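Local coordinates for protein 5-Carboxyvanillate Decarboxylase (PDB 4QRN) that probably removes a carboxyl group from 5-carboxyvanillate as a metal-dependent lyase of the amidohydrolase family, here holding manganese and a nitro-substituted benzoate inhibitor, at residues 112-115 with 116-120; 43-47 with 48-52; 194-197 with 198-202. All coordinates share one frame; numbering follows the deposited sequence. Where two conformers were deposited one is given.

In the fold
Along the chain contact 2 comes first, then contact 1, then contact 3. The parallel strands and surrounding helices fit the (beta/alpha)8-barrel fold of the amidohydrolase family. Contact 2 starts at the end of strand 38-44, and contact 1 follows strand 106-111, its neighbour in the parallel sheet. Their centres are about 10 Å apart, near the ligand pocket. Thr112 N probably bonds Phe44 O at 2.8 Å, Val116 packs on Ile49, and Leu119 on Val52. Contact 3 is remote, its centre about 20 Å from that of contact 1 and about 27 Å from that of contact 2. It lies in helix 194-203, which connects strands 177-179 and 207-209, away from the annotated sites.

Contact 1: residues 112-115 with 116-120. With 1DF (4-hydroxy-3-methoxy-5-nitrobenzoic acid), chain F.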
ATOM      1  N   THR A 112       4.954   5.106 -22.155  1.00  6.61           N
ATOM      2  CA  THR A 112       5.414   4.897 -20.805  1.00  7.65           C
ATOM      3  C   THR A 112       5.187   6.111 -19.915  1.00  6.98           C
ATOM      4  O   THR A 112       5.239   7.279 -20.342  1.00  6.78           O
ATOM      5  CB  THR A 112       6.883   4.450 -20.836  1.00  7.63           C
ATOM      6  OG1 THR A 112       7.270   3.972 -19.553  1.00  7.95           O
ATOM      7  CG2 THR A 112       7.828   5.556 -21.237  1.00  8.03           C
ATOM      8  N   SER A 113       4.937   5.818 -18.644  1.00  6.98           N
ATOM      9  CA  SER A 113       4.650   6.850 -17.662  1.00  7.21           C
ATOM     10  C   SER A 113       5.821   7.822 -17.524  1.00  6.98           C
ATOM     11  O   SER A 113       6.971   7.399 -17.469  1.00  7.34           O
ATOM     12  CB  SER A 113       4.377   6.163 -16.338  1.00  7.86           C
ATOM     13  OG  SER A 113       4.114   7.111 -15.331  1.00  7.53           O
ATOM     14  N   PRO A 114       5.544   9.134 -17.396  1.00  7.16           N
ATOM     15  CA  PRO A 114       4.241   9.779 -17.185  1.00  7.64           C
ATOM     16  C   PRO A 114       3.578  10.300 -18.458  1.00  7.42           C
ATOM     17  O   PRO A 114       2.665  11.132 -18.383  1.00  7.77           O
ATOM     18  CB  PRO A 114       4.609  10.951 -16.272  1.00  8.24           C
ATOM     19  CG  PRO A 114       5.941  11.385 -16.818  1.00  8.36           C
ATOM     20  CD  PRO A 114       6.649  10.071 -17.091  1.00  8.14           C
ATOM     21  N   GLY A 115       4.019   9.834 -19.624  1.00  7.23           N
ATOM     22  CA  GLY A 115       3.432  10.320 -20.861  1.00  7.88           C
ATOM     23  C   GLY A 115       3.641  11.818 -21.015  1.00  7.51           C
ATOM     24  O   GLY A 115       4.699  12.355 -20.653  1.00  8.30           O
ATOM     25  N   VAL A 116       2.635  12.516 -21.538  1.00  7.73           N
ATOM     26  CA  VAL A 116       2.736  13.973 -21.679  1.00  8.46           C
ATOM     27  C   VAL A 116       2.063  14.714 -20.537  1.00  8.37           C
ATOM     28  O   VAL A 116       1.964  15.942 -20.555  1.00  8.72           O
ATOM     29  CB  VAL A 116       2.159  14.467 -23.026  1.00  8.64           C
ATOM     30  CG1 VAL A 116       2.875  13.798 -24.190  1.00  9.61           C
ATOM     31  CG2 VAL A 116       0.658  14.267 -23.115  1.00  9.16           C
ATOM     32  N   GLN A 117       1.610  13.974 -19.532  1.00  7.98           N
ATOM     33  CA  GLN A 117       0.879  14.568 -18.426  1.00  8.31           C
ATOM     34  C   GLN A 117       1.625  15.678 -17.671  1.00  8.10           C
ATOM     35  O   GLN A 117       1.001  16.645 -17.254  1.00  8.79           O
ATOM     36  CB  GLN A 117       0.369  13.469 -17.479  1.00  8.06           C
ATOM     37  CG  GLN A 117      -0.534  12.503 -18.252  1.00  8.28           C
ATOM     38  CD  GLN A 117      -1.033  11.317 -17.486  1.00  7.94           C
ATOM     39  OE1 GLN A 117      -1.211  10.258 -18.094  1.00 10.05           O
ATOM     40  NE2 GLN A 117      -1.279  11.457 -16.186  1.00  8.41           N
ATOM     41  N   PRO A 118       2.965  15.575 -17.522  1.00  8.59           N
ATOM     42  CA  PRO A 118       3.649  16.633 -16.755  1.00  8.98           C
ATOM     43  C   PRO A 118       3.884  17.934 -17.531  1.00  9.31           C
ATOM     44  O   PRO A 118       4.362  18.903 -16.929  1.00 10.12           O
ATOM     45  CB  PRO A 118       5.006  16.002 -16.421  1.00  9.85           C
ATOM     46  CG  PRO A 118       4.801  14.539 -16.557  1.00 10.38           C
ATOM     47  CD  PRO A 118       3.818  14.383 -17.686  1.00  9.24           C
ATOM     48  N   LEU A 119       3.629  17.933 -18.838  1.00  9.78           N
ATOM     49  CA  LEU A 119       4.052  19.053 -19.685  1.00 10.95           C
ATOM     50  C   LEU A 119       3.206  20.285 -19.429  1.00 12.09           C
ATOM     51  O   LEU A 119       1.962  20.231 -19.394  1.00 12.68           O
ATOM     52  CB  LEU A 119       3.988  18.655 -21.150  1.00 11.46           C
ATOM     53  CG  LEU A 119       5.244  17.979 -21.711  1.00 11.70           C
ATOM     54  CD1 LEU A 119       5.667  16.739 -20.934  1.00 12.26           C
ATOM     55  CD2 LEU A 119       5.021  17.652 -23.175  1.00 12.88           C
ATOM     56  N   HIS A 120       3.887  21.410 -19.252  1.00 13.45           N
ATOM     57  CA  HIS A 120       3.223  22.665 -18.951  1.00 15.66           C
ATOM     58  C   HIS A 120       2.613  23.371 -20.166  1.00 17.59           C
ATOM     59  O   HIS A 120       1.634  24.114 -20.034  1.00 19.46           O
ATOM     60  CB  HIS A 120       4.213  23.578 -18.242  1.00 16.64           C
ATOM     61  CG  HIS A 120       4.726  22.990 -16.962  1.00 18.78           C
ATOM     62  ND1 HIS A 120       6.005  22.489 -16.814  1.00 20.85           N
ATOM     63  CD2 HIS A 120       4.092  22.733 -15.794  1.00 20.08           C
ATOM     64  CE1 HIS A 120       6.152  22.011 -15.589  1.00 20.65           C
ATOM     65  NE2 HIS A 120       5.008  22.155 -14.947  1.00 20.40           N
TER
HETATM   66  C1  1DF F 402       9.049   0.933 -13.872  0.91  7.13           C
HETATM   67  CO1 1DF F 402       8.092  -0.016 -13.646  0.91  7.49           C
HETATM   68  CO2 1DF F 402       8.746   2.031 -14.707  0.91  7.25           C
HETATM   69  CM1 1DF F 402       6.864   0.134 -14.373  0.91  7.35           C
HETATM   70  CM2 1DF F 402       7.608   2.051 -15.488  0.91  7.21           C
HETATM   71  OM  1DF F 402       7.292   3.064 -16.348  0.91  7.81           O
HETATM   72  CZ  1DF F 402       6.680   1.022 -15.429  0.91  6.97           C
HETATM   73  CC  1DF F 402      10.374   0.888 -13.206  0.91  7.68           C
HETATM   74  CV  1DF F 402       8.059   4.265 -16.251  0.91  8.43           C
HETATM   75  O1  1DF F 402      10.855  -0.279 -12.891  0.91  8.13           O
HETATM   76  O2  1DF F 402      10.971   1.950 -12.999  0.91  8.02           O
HETATM   77  O3  1DF F 402       5.689   0.925 -16.266  0.91  7.96           O
HETATM   78  N   1DF F 402       5.693  -0.583 -13.759  0.91 10.98           N
HETATM   79  O11 1DF F 402       4.575  -0.451 -14.169  0.91 12.10           O
HETATM   80  O22 1DF F 402       5.903  -1.211 -12.684  0.91 12.55           O
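Pro114 and Pro118 meet through their CG atoms where the loop after strand 106-111 winds through two turns. The two side chains cross at about a right angle. The CG atoms are 3.4 Å apart, tighter than usual for two carbons, and CB of Pro114 also lies near CG of Pro118. A cis peptide bond precedes Pro114. A type II' beta turn then runs from Pro114 to Gln117, closed by Gln117 N giving a hydrogen bond to Pro114 O at 3.2 Å. The donor is tilted 27° from the carbonyl plane. Gly115 takes a positive phi at the second position of this turn. A type I turn from Val116 to Leu119 follows directly, so two turns overlap.

The Gln117 side chain starts over the first turn. Its CB lies 3.4 Å from Pro114 O, and CG is 3.5 Å from the same oxygen. CG is anti to the carbonyl carbon (chi1 -59°), and the chain then runs extended (chi2 176°) to the amide. CD remains 3.8 Å from Pro114 O. At the tip OE1 accepts from Asn180 N, while NE2 makes weak hydrogen bonds to His182 O and Thr183 OG1. The buried amide therefore ties the turn to the loop after strand 177-179.

The other end of the segment faces the inhibitor. Thr112 OG1 lies 3.3 Å from the methoxy oxygen OM of the ligand and is hydrogen-bonded to Tyr339 OH. Ser113 O is 3.5 Å from the methoxy carbon CV and accepts from Trp70 NE1. Ser113 OG is paired with Pro211 O. Tyr73, Arg80 and Arg274 of the second subunit hydrogen-bond the ligand elsewhere. The chemistry is consistent with a wall whose oxygens are held by the protein and which meets the methoxy group by close packing.

Contact 2: residues 43-47 with 48-52; sequences AFATR and EIIDV
Thr46 O receives two backbone N-H groups where strand 38-44 gives way to helix 47-59. Ile50 N reaches it at 3.1 Å in a nearly straight bond of 174°, close to the C=O axis. Ile49 N adds a weak bond. This is a helix N-cap: Thr46 OG1 also accepts weakly from Ile49 N, at 3.3 Å. The hydroxyl is placed for this between the backbone N and the carbonyl carbon (chi1 73°). It lies against CG1 and CD1 of Ile49 as well. A water joins OG1 to Glu48 OE2, and it donates a hydrogen to the carboxylate. Glu48 OE2 also forms a salt bridge with Arg131 NE, on helix 122-142.

In the Ile50 conformer given, Ala45 CB meets CG1 of Ile50, which continues onto Trp70 and Ala74 of helix 64-75; a second conformer makes these contacts tentative. The strand end is thus joined to the first turn of the helix, near the pocket side of the fold.

On the exposed side Arg47 bends forward along the helix towards Asp51, forming a salt bridge. Ile50 CB lies over one face of the guanidinium. Asp51 OD1 is at the edge, near the plane but tilted out of it. The guanidinium and carboxylate planes are 31° apart. Asp51 OD1 takes NH2 at 3.0 Å nearly along its own C-O axis, and NE more weakly at 3.1 Å.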
ATOM      1  N   ALA A  43       5.147  -1.441 -22.314  1.00  6.91           N
ATOM      2  CA  ALA A  43       5.477  -0.032 -22.462  1.00  6.62           C
ATOM      3  C   ALA A  43       6.356   0.257 -23.684  1.00  7.23           C
ATOM      4  O   ALA A  43       7.211  -0.565 -24.070  1.00  7.46           O
ATOM      5  CB  ALA A  43       6.207   0.446 -21.221  1.00  7.57           C
ATOM      6  N   PHE A  44       6.193   1.465 -24.236  1.00  6.80           N
ATOM      7  CA  PHE A  44       7.132   1.986 -25.232  1.00  7.36           C
ATOM      8  C   PHE A  44       7.341   3.468 -24.962  1.00  7.47           C
ATOM      9  O   PHE A  44       6.595   4.090 -24.196  1.00  7.44           O
ATOM     10  CB  PHE A  44       6.638   1.766 -26.672  1.00  8.07           C
ATOM     11  CG  PHE A  44       5.501   2.654 -27.047  1.00  8.58           C
ATOM     12  CD1 PHE A  44       4.199   2.283 -26.712  1.00  9.67           C
ATOM     13  CD2 PHE A  44       5.710   3.857 -27.703  1.00  9.47           C
ATOM     14  CE1 PHE A  44       3.118   3.086 -26.986  1.00 11.11           C
ATOM     15  CE2 PHE A  44       4.599   4.699 -27.999  1.00 10.66           C
ATOM     16  CZ  PHE A  44       3.307   4.295 -27.638  1.00 11.11           C
ATOM     17  N   ALA A  45       8.384   4.038 -25.577  1.00  7.85           N
ATOM     18  CA  ALA A  45       8.698   5.458 -25.458  1.00  7.76           C
ATOM     19  C   ALA A  45       8.892   6.040 -26.840  1.00  8.28           C
ATOM     20  O   ALA A  45       9.153   5.299 -27.793  1.00  9.01           O
ATOM     21  CB  ALA A  45       9.977   5.668 -24.649  1.00  9.11           C
ATOM     22  N   THR A  46       8.803   7.368 -26.938  1.00  8.90           N
ATOM     23  CA  THR A  46       9.285   8.051 -28.131  1.00  9.48           C
ATOM     24  C   THR A  46      10.469   8.917 -27.713  1.00 10.10           C
ATOM     25  O   THR A  46      10.493   9.532 -26.645  1.00  9.73           O
ATOM     26  CB  THR A  46       8.205   8.891 -28.842  1.00 10.31           C
ATOM     27  OG1 THR A  46       7.921  10.074 -28.085  1.00 11.40           O
ATOM     28  CG2 THR A  46       6.935   8.062 -29.094  1.00 12.07           C
ATOM     29  N   ARG A  47      11.448   8.987 -28.599  1.00 10.91           N
ATOM     30  CA  ARG A  47      12.655   9.745 -28.311  1.00 11.62           C
ATOM     31  C   ARG A  47      12.336  11.211 -28.055  1.00 10.73           C
ATOM     32  O   ARG A  47      12.931  11.835 -27.166  1.00 11.27           O
ATOM     33  CB  ARG A  47      13.635   9.602 -29.480  1.00 13.95           C
ATOM     34  CG  ARG A  47      15.028  10.206 -29.266  1.00 16.95           C
ATOM     35  CD  ARG A  47      15.809   9.446 -28.195  1.00 19.60           C
ATOM     36  NE  ARG A  47      15.872  10.242 -26.989  1.00 20.67           N
ATOM     37  CZ  ARG A  47      16.558   9.931 -25.897  1.00 21.46           C
ATOM     38  NH1 ARG A  47      17.222   8.781 -25.809  1.00 21.84           N
ATOM     39  NH2 ARG A  47      16.550  10.775 -24.876  1.00 22.06           N
ATOM     40  N   GLU A  48      11.407  11.772 -28.827  1.00 11.06           N
ATOM     41  CA  GLU A  48      11.129  13.192 -28.654  1.00 11.77           C
ATOM     42  C   GLU A  48      10.480  13.491 -27.303  1.00 10.60           C
ATOM     43  O   GLU A  48      10.746  14.555 -26.733  1.00 10.95           O
ATOM     44  CB  GLU A  48      10.299  13.764 -29.804  1.00 13.52           C
ATOM     45  CG  GLU A  48       8.952  13.153 -29.965  1.00 15.19           C
ATOM     46  CD  GLU A  48       8.217  13.652 -31.196  1.00 16.41           C
ATOM     47  OE1 GLU A  48       8.816  14.390 -32.022  1.00 18.34           O
ATOM     48  OE2 GLU A  48       7.028  13.284 -31.348  1.00 16.04           O
ATOM     49  N   ILE A  49       9.690  12.564 -26.748  1.00  9.39           N
ATOM     50  CA  ILE A  49       9.111  12.809 -25.432  1.00  9.34           C
ATOM     51  C   ILE A  49      10.183  12.650 -24.348  1.00  9.30           C
ATOM     52  O   ILE A  49      10.243  13.452 -23.432  1.00  9.83           O
ATOM     53  CB  ILE A  49       7.861  11.941 -25.194  1.00  9.43           C
ATOM     54  CG1 ILE A  49       6.710  12.476 -26.065  1.00  9.93           C
ATOM     55  CG2 ILE A  49       7.449  11.967 -23.700  1.00  9.92           C
ATOM     56  CD1 ILE A  49       5.489  11.595 -26.095  1.00 10.38           C
ATOM     57  N   ILE A  50      11.043  11.635 -24.448  1.00  9.27           N
ATOM     58  CA  ILE A  50      12.145  11.528 -23.488  0.65  9.95           C
ATOM     59  C   ILE A  50      13.020  12.796 -23.539  1.00 10.18           C
ATOM     60  O   ILE A  50      13.467  13.282 -22.504  1.00 10.67           O
ATOM     61  CB  ILE A  50      12.993  10.238 -23.679  0.65 10.57           C
ATOM     62  CG1 ILE A  50      12.113   8.967 -23.654  0.65 10.14           C
ATOM     63  CG2 ILE A  50      14.090  10.141 -22.608  0.65 11.68           C
ATOM     64  CD1 ILE A  50      11.213   8.833 -22.433  0.65 10.34           C
ATOM     65  N   ASP A  51      13.244  13.336 -24.739  1.00 10.54           N
ATOM     66  CA  ASP A  51      14.018  14.573 -24.846  1.00 11.08           C
ATOM     67  C   ASP A  51      13.324  15.738 -24.133  1.00 10.51           C
ATOM     68  O   ASP A  51      13.997  16.593 -23.562  1.00 11.26           O
ATOM     69  CB  ASP A  51      14.242  14.936 -26.310  1.00 12.46           C
ATOM     70  CG  ASP A  51      15.251  14.045 -26.992  1.00 15.07           C
ATOM     71  OD1 ASP A  51      15.965  13.289 -26.305  1.00 15.93           O
ATOM     72  OD2 ASP A  51      15.313  14.113 -28.235  1.00 17.20           O
ATOM     73  N   VAL A  52      11.986  15.784 -24.145  1.00 10.41           N
ATOM     74  CA  VAL A  52      11.288  16.811 -23.364  1.00 10.40           C
ATOM     75  C   VAL A  52      11.535  16.602 -21.870  1.00  9.77           C
ATOM     76  O   VAL A  52      11.779  17.584 -21.146  1.00 10.30           O
ATOM     77  CB  VAL A  52       9.769  16.841 -23.637  1.00 11.91           C
ATOM     78  CG1 VAL A  52       9.065  17.802 -22.671  1.00 12.39           C
ATOM     79  CG2 VAL A  52       9.515  17.234 -25.087  1.00 12.98           C
TER
HETATM   80  O   HOH W   1       5.851  11.516 -29.638  1.00 14.85           O

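Contact 3: residues 194-197 with 198-202; sequences DPIF and RALVE
The ring of Phe197 is met obliquely by Leu200, whose CD1 lies 4.2 Å from Phe197 CD1. Tyr254 and Leu257 also pack on Phe197. The other flat groups are the Arg198 guanidinium and the Asp194 carboxylate, whose planes are 57° apart. They do not form a salt bridge: Asp194 OD2 and Arg198 NH1 are 4.4 Å apart. A water links them, giving a hydrogen to OD2 at 2.6 Å and accepting from NH1 at 2.9 Å. The opposite charges are probably mildly favourable at this distance. Arg198 is bent at chi2 and chi3 (-77° and -66°), which curls its end round to this water, though a crystal contact may influence it. Its CG rests 3.6 Å from Asp194 OD2. The other carboxylate oxygen, OD1, is bonded to Tyr254 OH.

The backbone is that of a regular alpha helix. Arg198, Ala199, Leu200 and Val201 each give their N-H to the carbonyl four residues earlier. The bond from Arg198 N to Asp194 O, 3.0 Å long, is nearly in line with the carbonyl. On the buried side Ile196 and Leu200 lie side by side, with CG2 of the first 4.0 Å from CD1 of the second.

Helix 194-203 is the crossover of a beta-alpha-beta unit. Ile196 and Leu200 pack on strand 177-179, and Phe197 and Leu200 on strand 207-209. Ala199 lies against helix 158-170.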
ATOM      1  N   ASP A 194     -14.153  15.276 -15.835  1.00  9.40           N
ATOM      2  CA  ASP A 194     -15.319  14.508 -16.229  1.00  9.94           C
ATOM      3  C   ASP A 194     -15.438  14.221 -17.739  1.00  9.94           C
ATOM      4  O   ASP A 194     -15.885  13.139 -18.085  1.00  9.49           O
ATOM      5  CB  ASP A 194     -16.595  15.188 -15.715  1.00 10.66           C
ATOM      6  CG  ASP A 194     -17.816  14.327 -15.907  1.00 11.91           C
ATOM      7  OD1 ASP A 194     -17.865  13.234 -15.304  1.00 12.82           O
ATOM      8  OD2 ASP A 194     -18.720  14.732 -16.661  1.00 14.40           O
ATOM      9  N   PRO A 195     -15.024  15.153 -18.626  1.00 10.35           N
ATOM     10  CA  PRO A 195     -15.127  14.822 -20.052  1.00 10.03           C
ATOM     11  C   PRO A 195     -14.415  13.536 -20.458  1.00  9.82           C
ATOM     12  O   PRO A 195     -14.839  12.894 -21.428  1.00  9.30           O
ATOM     13  CB  PRO A 195     -14.520  16.052 -20.740  1.00 10.25           C
ATOM     14  CG  PRO A 195     -14.850  17.189 -19.791  1.00 11.15           C
ATOM     15  CD  PRO A 195     -14.617  16.564 -18.427  1.00 10.42           C
ATOM     16  N   ILE A 196     -13.346  13.173 -19.762  1.00  8.91           N
ATOM     17  CA  ILE A 196     -12.630  11.965 -20.091  1.00  8.86           C
ATOM     18  C   ILE A 196     -13.524  10.744 -19.812  1.00  8.36           C
ATOM     19  O   ILE A 196     -13.593   9.830 -20.646  1.00  8.63           O
ATOM     20  CB  ILE A 196     -11.332  11.911 -19.271  1.00  9.33           C
ATOM     21  CG1 ILE A 196     -10.340  12.943 -19.832  1.00 10.86           C
ATOM     22  CG2 ILE A 196     -10.752  10.474 -19.220  1.00  9.42           C
ATOM     23  CD1 ILE A 196      -9.127  13.197 -18.930  1.00 11.81           C
ATOM     24  N   PHE A 197     -14.192  10.726 -18.662  1.00  8.67           N
ATOM     25  CA  PHE A 197     -15.090   9.628 -18.353  1.00  8.34           C
ATOM     26  C   PHE A 197     -16.275   9.569 -19.286  1.00  8.10           C
ATOM     27  O   PHE A 197     -16.667   8.485 -19.700  1.00  8.70           O
ATOM     28  CB  PHE A 197     -15.510   9.684 -16.892  1.00  8.89           C
ATOM     29  CG  PHE A 197     -14.343   9.463 -15.968  1.00  8.46           C
ATOM     30  CD1 PHE A 197     -13.759   8.215 -15.896  1.00  8.82           C
ATOM     31  CD2 PHE A 197     -13.796  10.496 -15.234  1.00  9.62           C
ATOM     32  CE1 PHE A 197     -12.669   7.977 -15.075  1.00  9.16           C
ATOM     33  CE2 PHE A 197     -12.691  10.278 -14.413  1.00  9.45           C
ATOM     34  CZ  PHE A 197     -12.126   9.018 -14.327  1.00  9.37           C
ATOM     35  N   ARG A 198     -16.842  10.711 -19.648  1.00  8.34           N
ATOM     36  CA  ARG A 198     -17.955  10.727 -20.591  1.00  8.96           C
ATOM     37  C   ARG A 198     -17.522  10.059 -21.897  1.00  8.52           C
ATOM     38  O   ARG A 198     -18.272   9.256 -22.472  1.00  8.96           O
ATOM     39  CB  ARG A 198     -18.429  12.154 -20.849  1.00  9.36           C
ATOM     40  CG  ARG A 198     -19.221  12.751 -19.679  1.00 10.34           C
ATOM     41  CD  ARG A 198     -20.666  12.270 -19.559  1.00 11.02           C
ATOM     42  NE  ARG A 198     -21.443  12.737 -20.703  1.00 10.23           N
ATOM     43  CZ  ARG A 198     -21.907  13.975 -20.838  1.00  9.54           C
ATOM     44  NH1 ARG A 198     -21.776  14.845 -19.843  1.00 10.17           N
ATOM     45  NH2 ARG A 198     -22.522  14.328 -21.964  1.00 10.57           N
ATOM     46  N   ALA A 199     -16.324  10.370 -22.374  1.00  8.43           N
ATOM     47  CA  ALA A 199     -15.853   9.811 -23.631  1.00  8.89           C
ATOM     48  C   ALA A 199     -15.604   8.310 -23.537  1.00  8.72           C
ATOM     49  O   ALA A 199     -15.939   7.575 -24.464  1.00  9.10           O
ATOM     50  CB  ALA A 199     -14.592  10.545 -24.099  1.00  9.23           C
ATOM     51  N   LEU A 200     -15.012   7.853 -22.432  1.00  8.33           N
ATOM     52  CA  LEU A 200     -14.778   6.420 -22.247  1.00  8.97           C
ATOM     53  C   LEU A 200     -16.077   5.636 -22.276  1.00  9.01           C
ATOM     54  O   LEU A 200     -16.133   4.560 -22.860  1.00  9.58           O
ATOM     55  CB  LEU A 200     -14.049   6.164 -20.917  1.00 10.01           C
ATOM     56  CG  LEU A 200     -12.590   6.598 -20.904  1.00 11.26           C
ATOM     57  CD1 LEU A 200     -12.073   6.701 -19.458  1.00 12.78           C
ATOM     58  CD2 LEU A 200     -11.787   5.604 -21.717  1.00 12.67           C
ATOM     59  N   VAL A 201     -17.120   6.184 -21.667  1.00  8.99           N
ATOM     60  CA  VAL A 201     -18.393   5.484 -21.675  1.00  9.63           C
ATOM     61  C   VAL A 201     -19.001   5.526 -23.083  1.00  9.43           C
ATOM     62  O   VAL A 201     -19.583   4.541 -23.532  1.00 10.63           O
ATOM     63  CB  VAL A 201     -19.322   6.077 -20.608  1.00 11.59           C
ATOM     64  CG1 VAL A 201     -20.786   5.628 -20.793  1.00 13.17           C
ATOM     65  CG2 VAL A 201     -18.783   5.732 -19.199  1.00 12.32           C
ATOM     66  N   GLU A 202     -18.853   6.643 -23.794  1.00  9.46           N
ATOM     67  CA  GLU A 202     -19.346   6.741 -25.177  1.00  9.94           C
ATOM     68  C   GLU A 202     -18.712   5.693 -26.099  1.00 10.25           C
ATOM     69  O   GLU A 202     -19.395   5.091 -26.918  1.00 11.35           O
ATOM     70  CB  GLU A 202     -19.096   8.138 -25.737  1.00  9.90           C
ATOM     71  CG  GLU A 202     -20.022   9.192 -25.134  1.00 10.79           C
ATOM     72  CD  GLU A 202     -19.571  10.632 -25.324  1.00 11.02           C
ATOM     73  OE1 GLU A 202     -18.508  10.880 -25.933  1.00 12.32           O
ATOM     74  OE2 GLU A 202     -20.307  11.525 -24.856  1.00 12.30           O
TER
HETATM   75  O   HOH W   2     -21.283  14.341 -17.011  1.00 16.19           O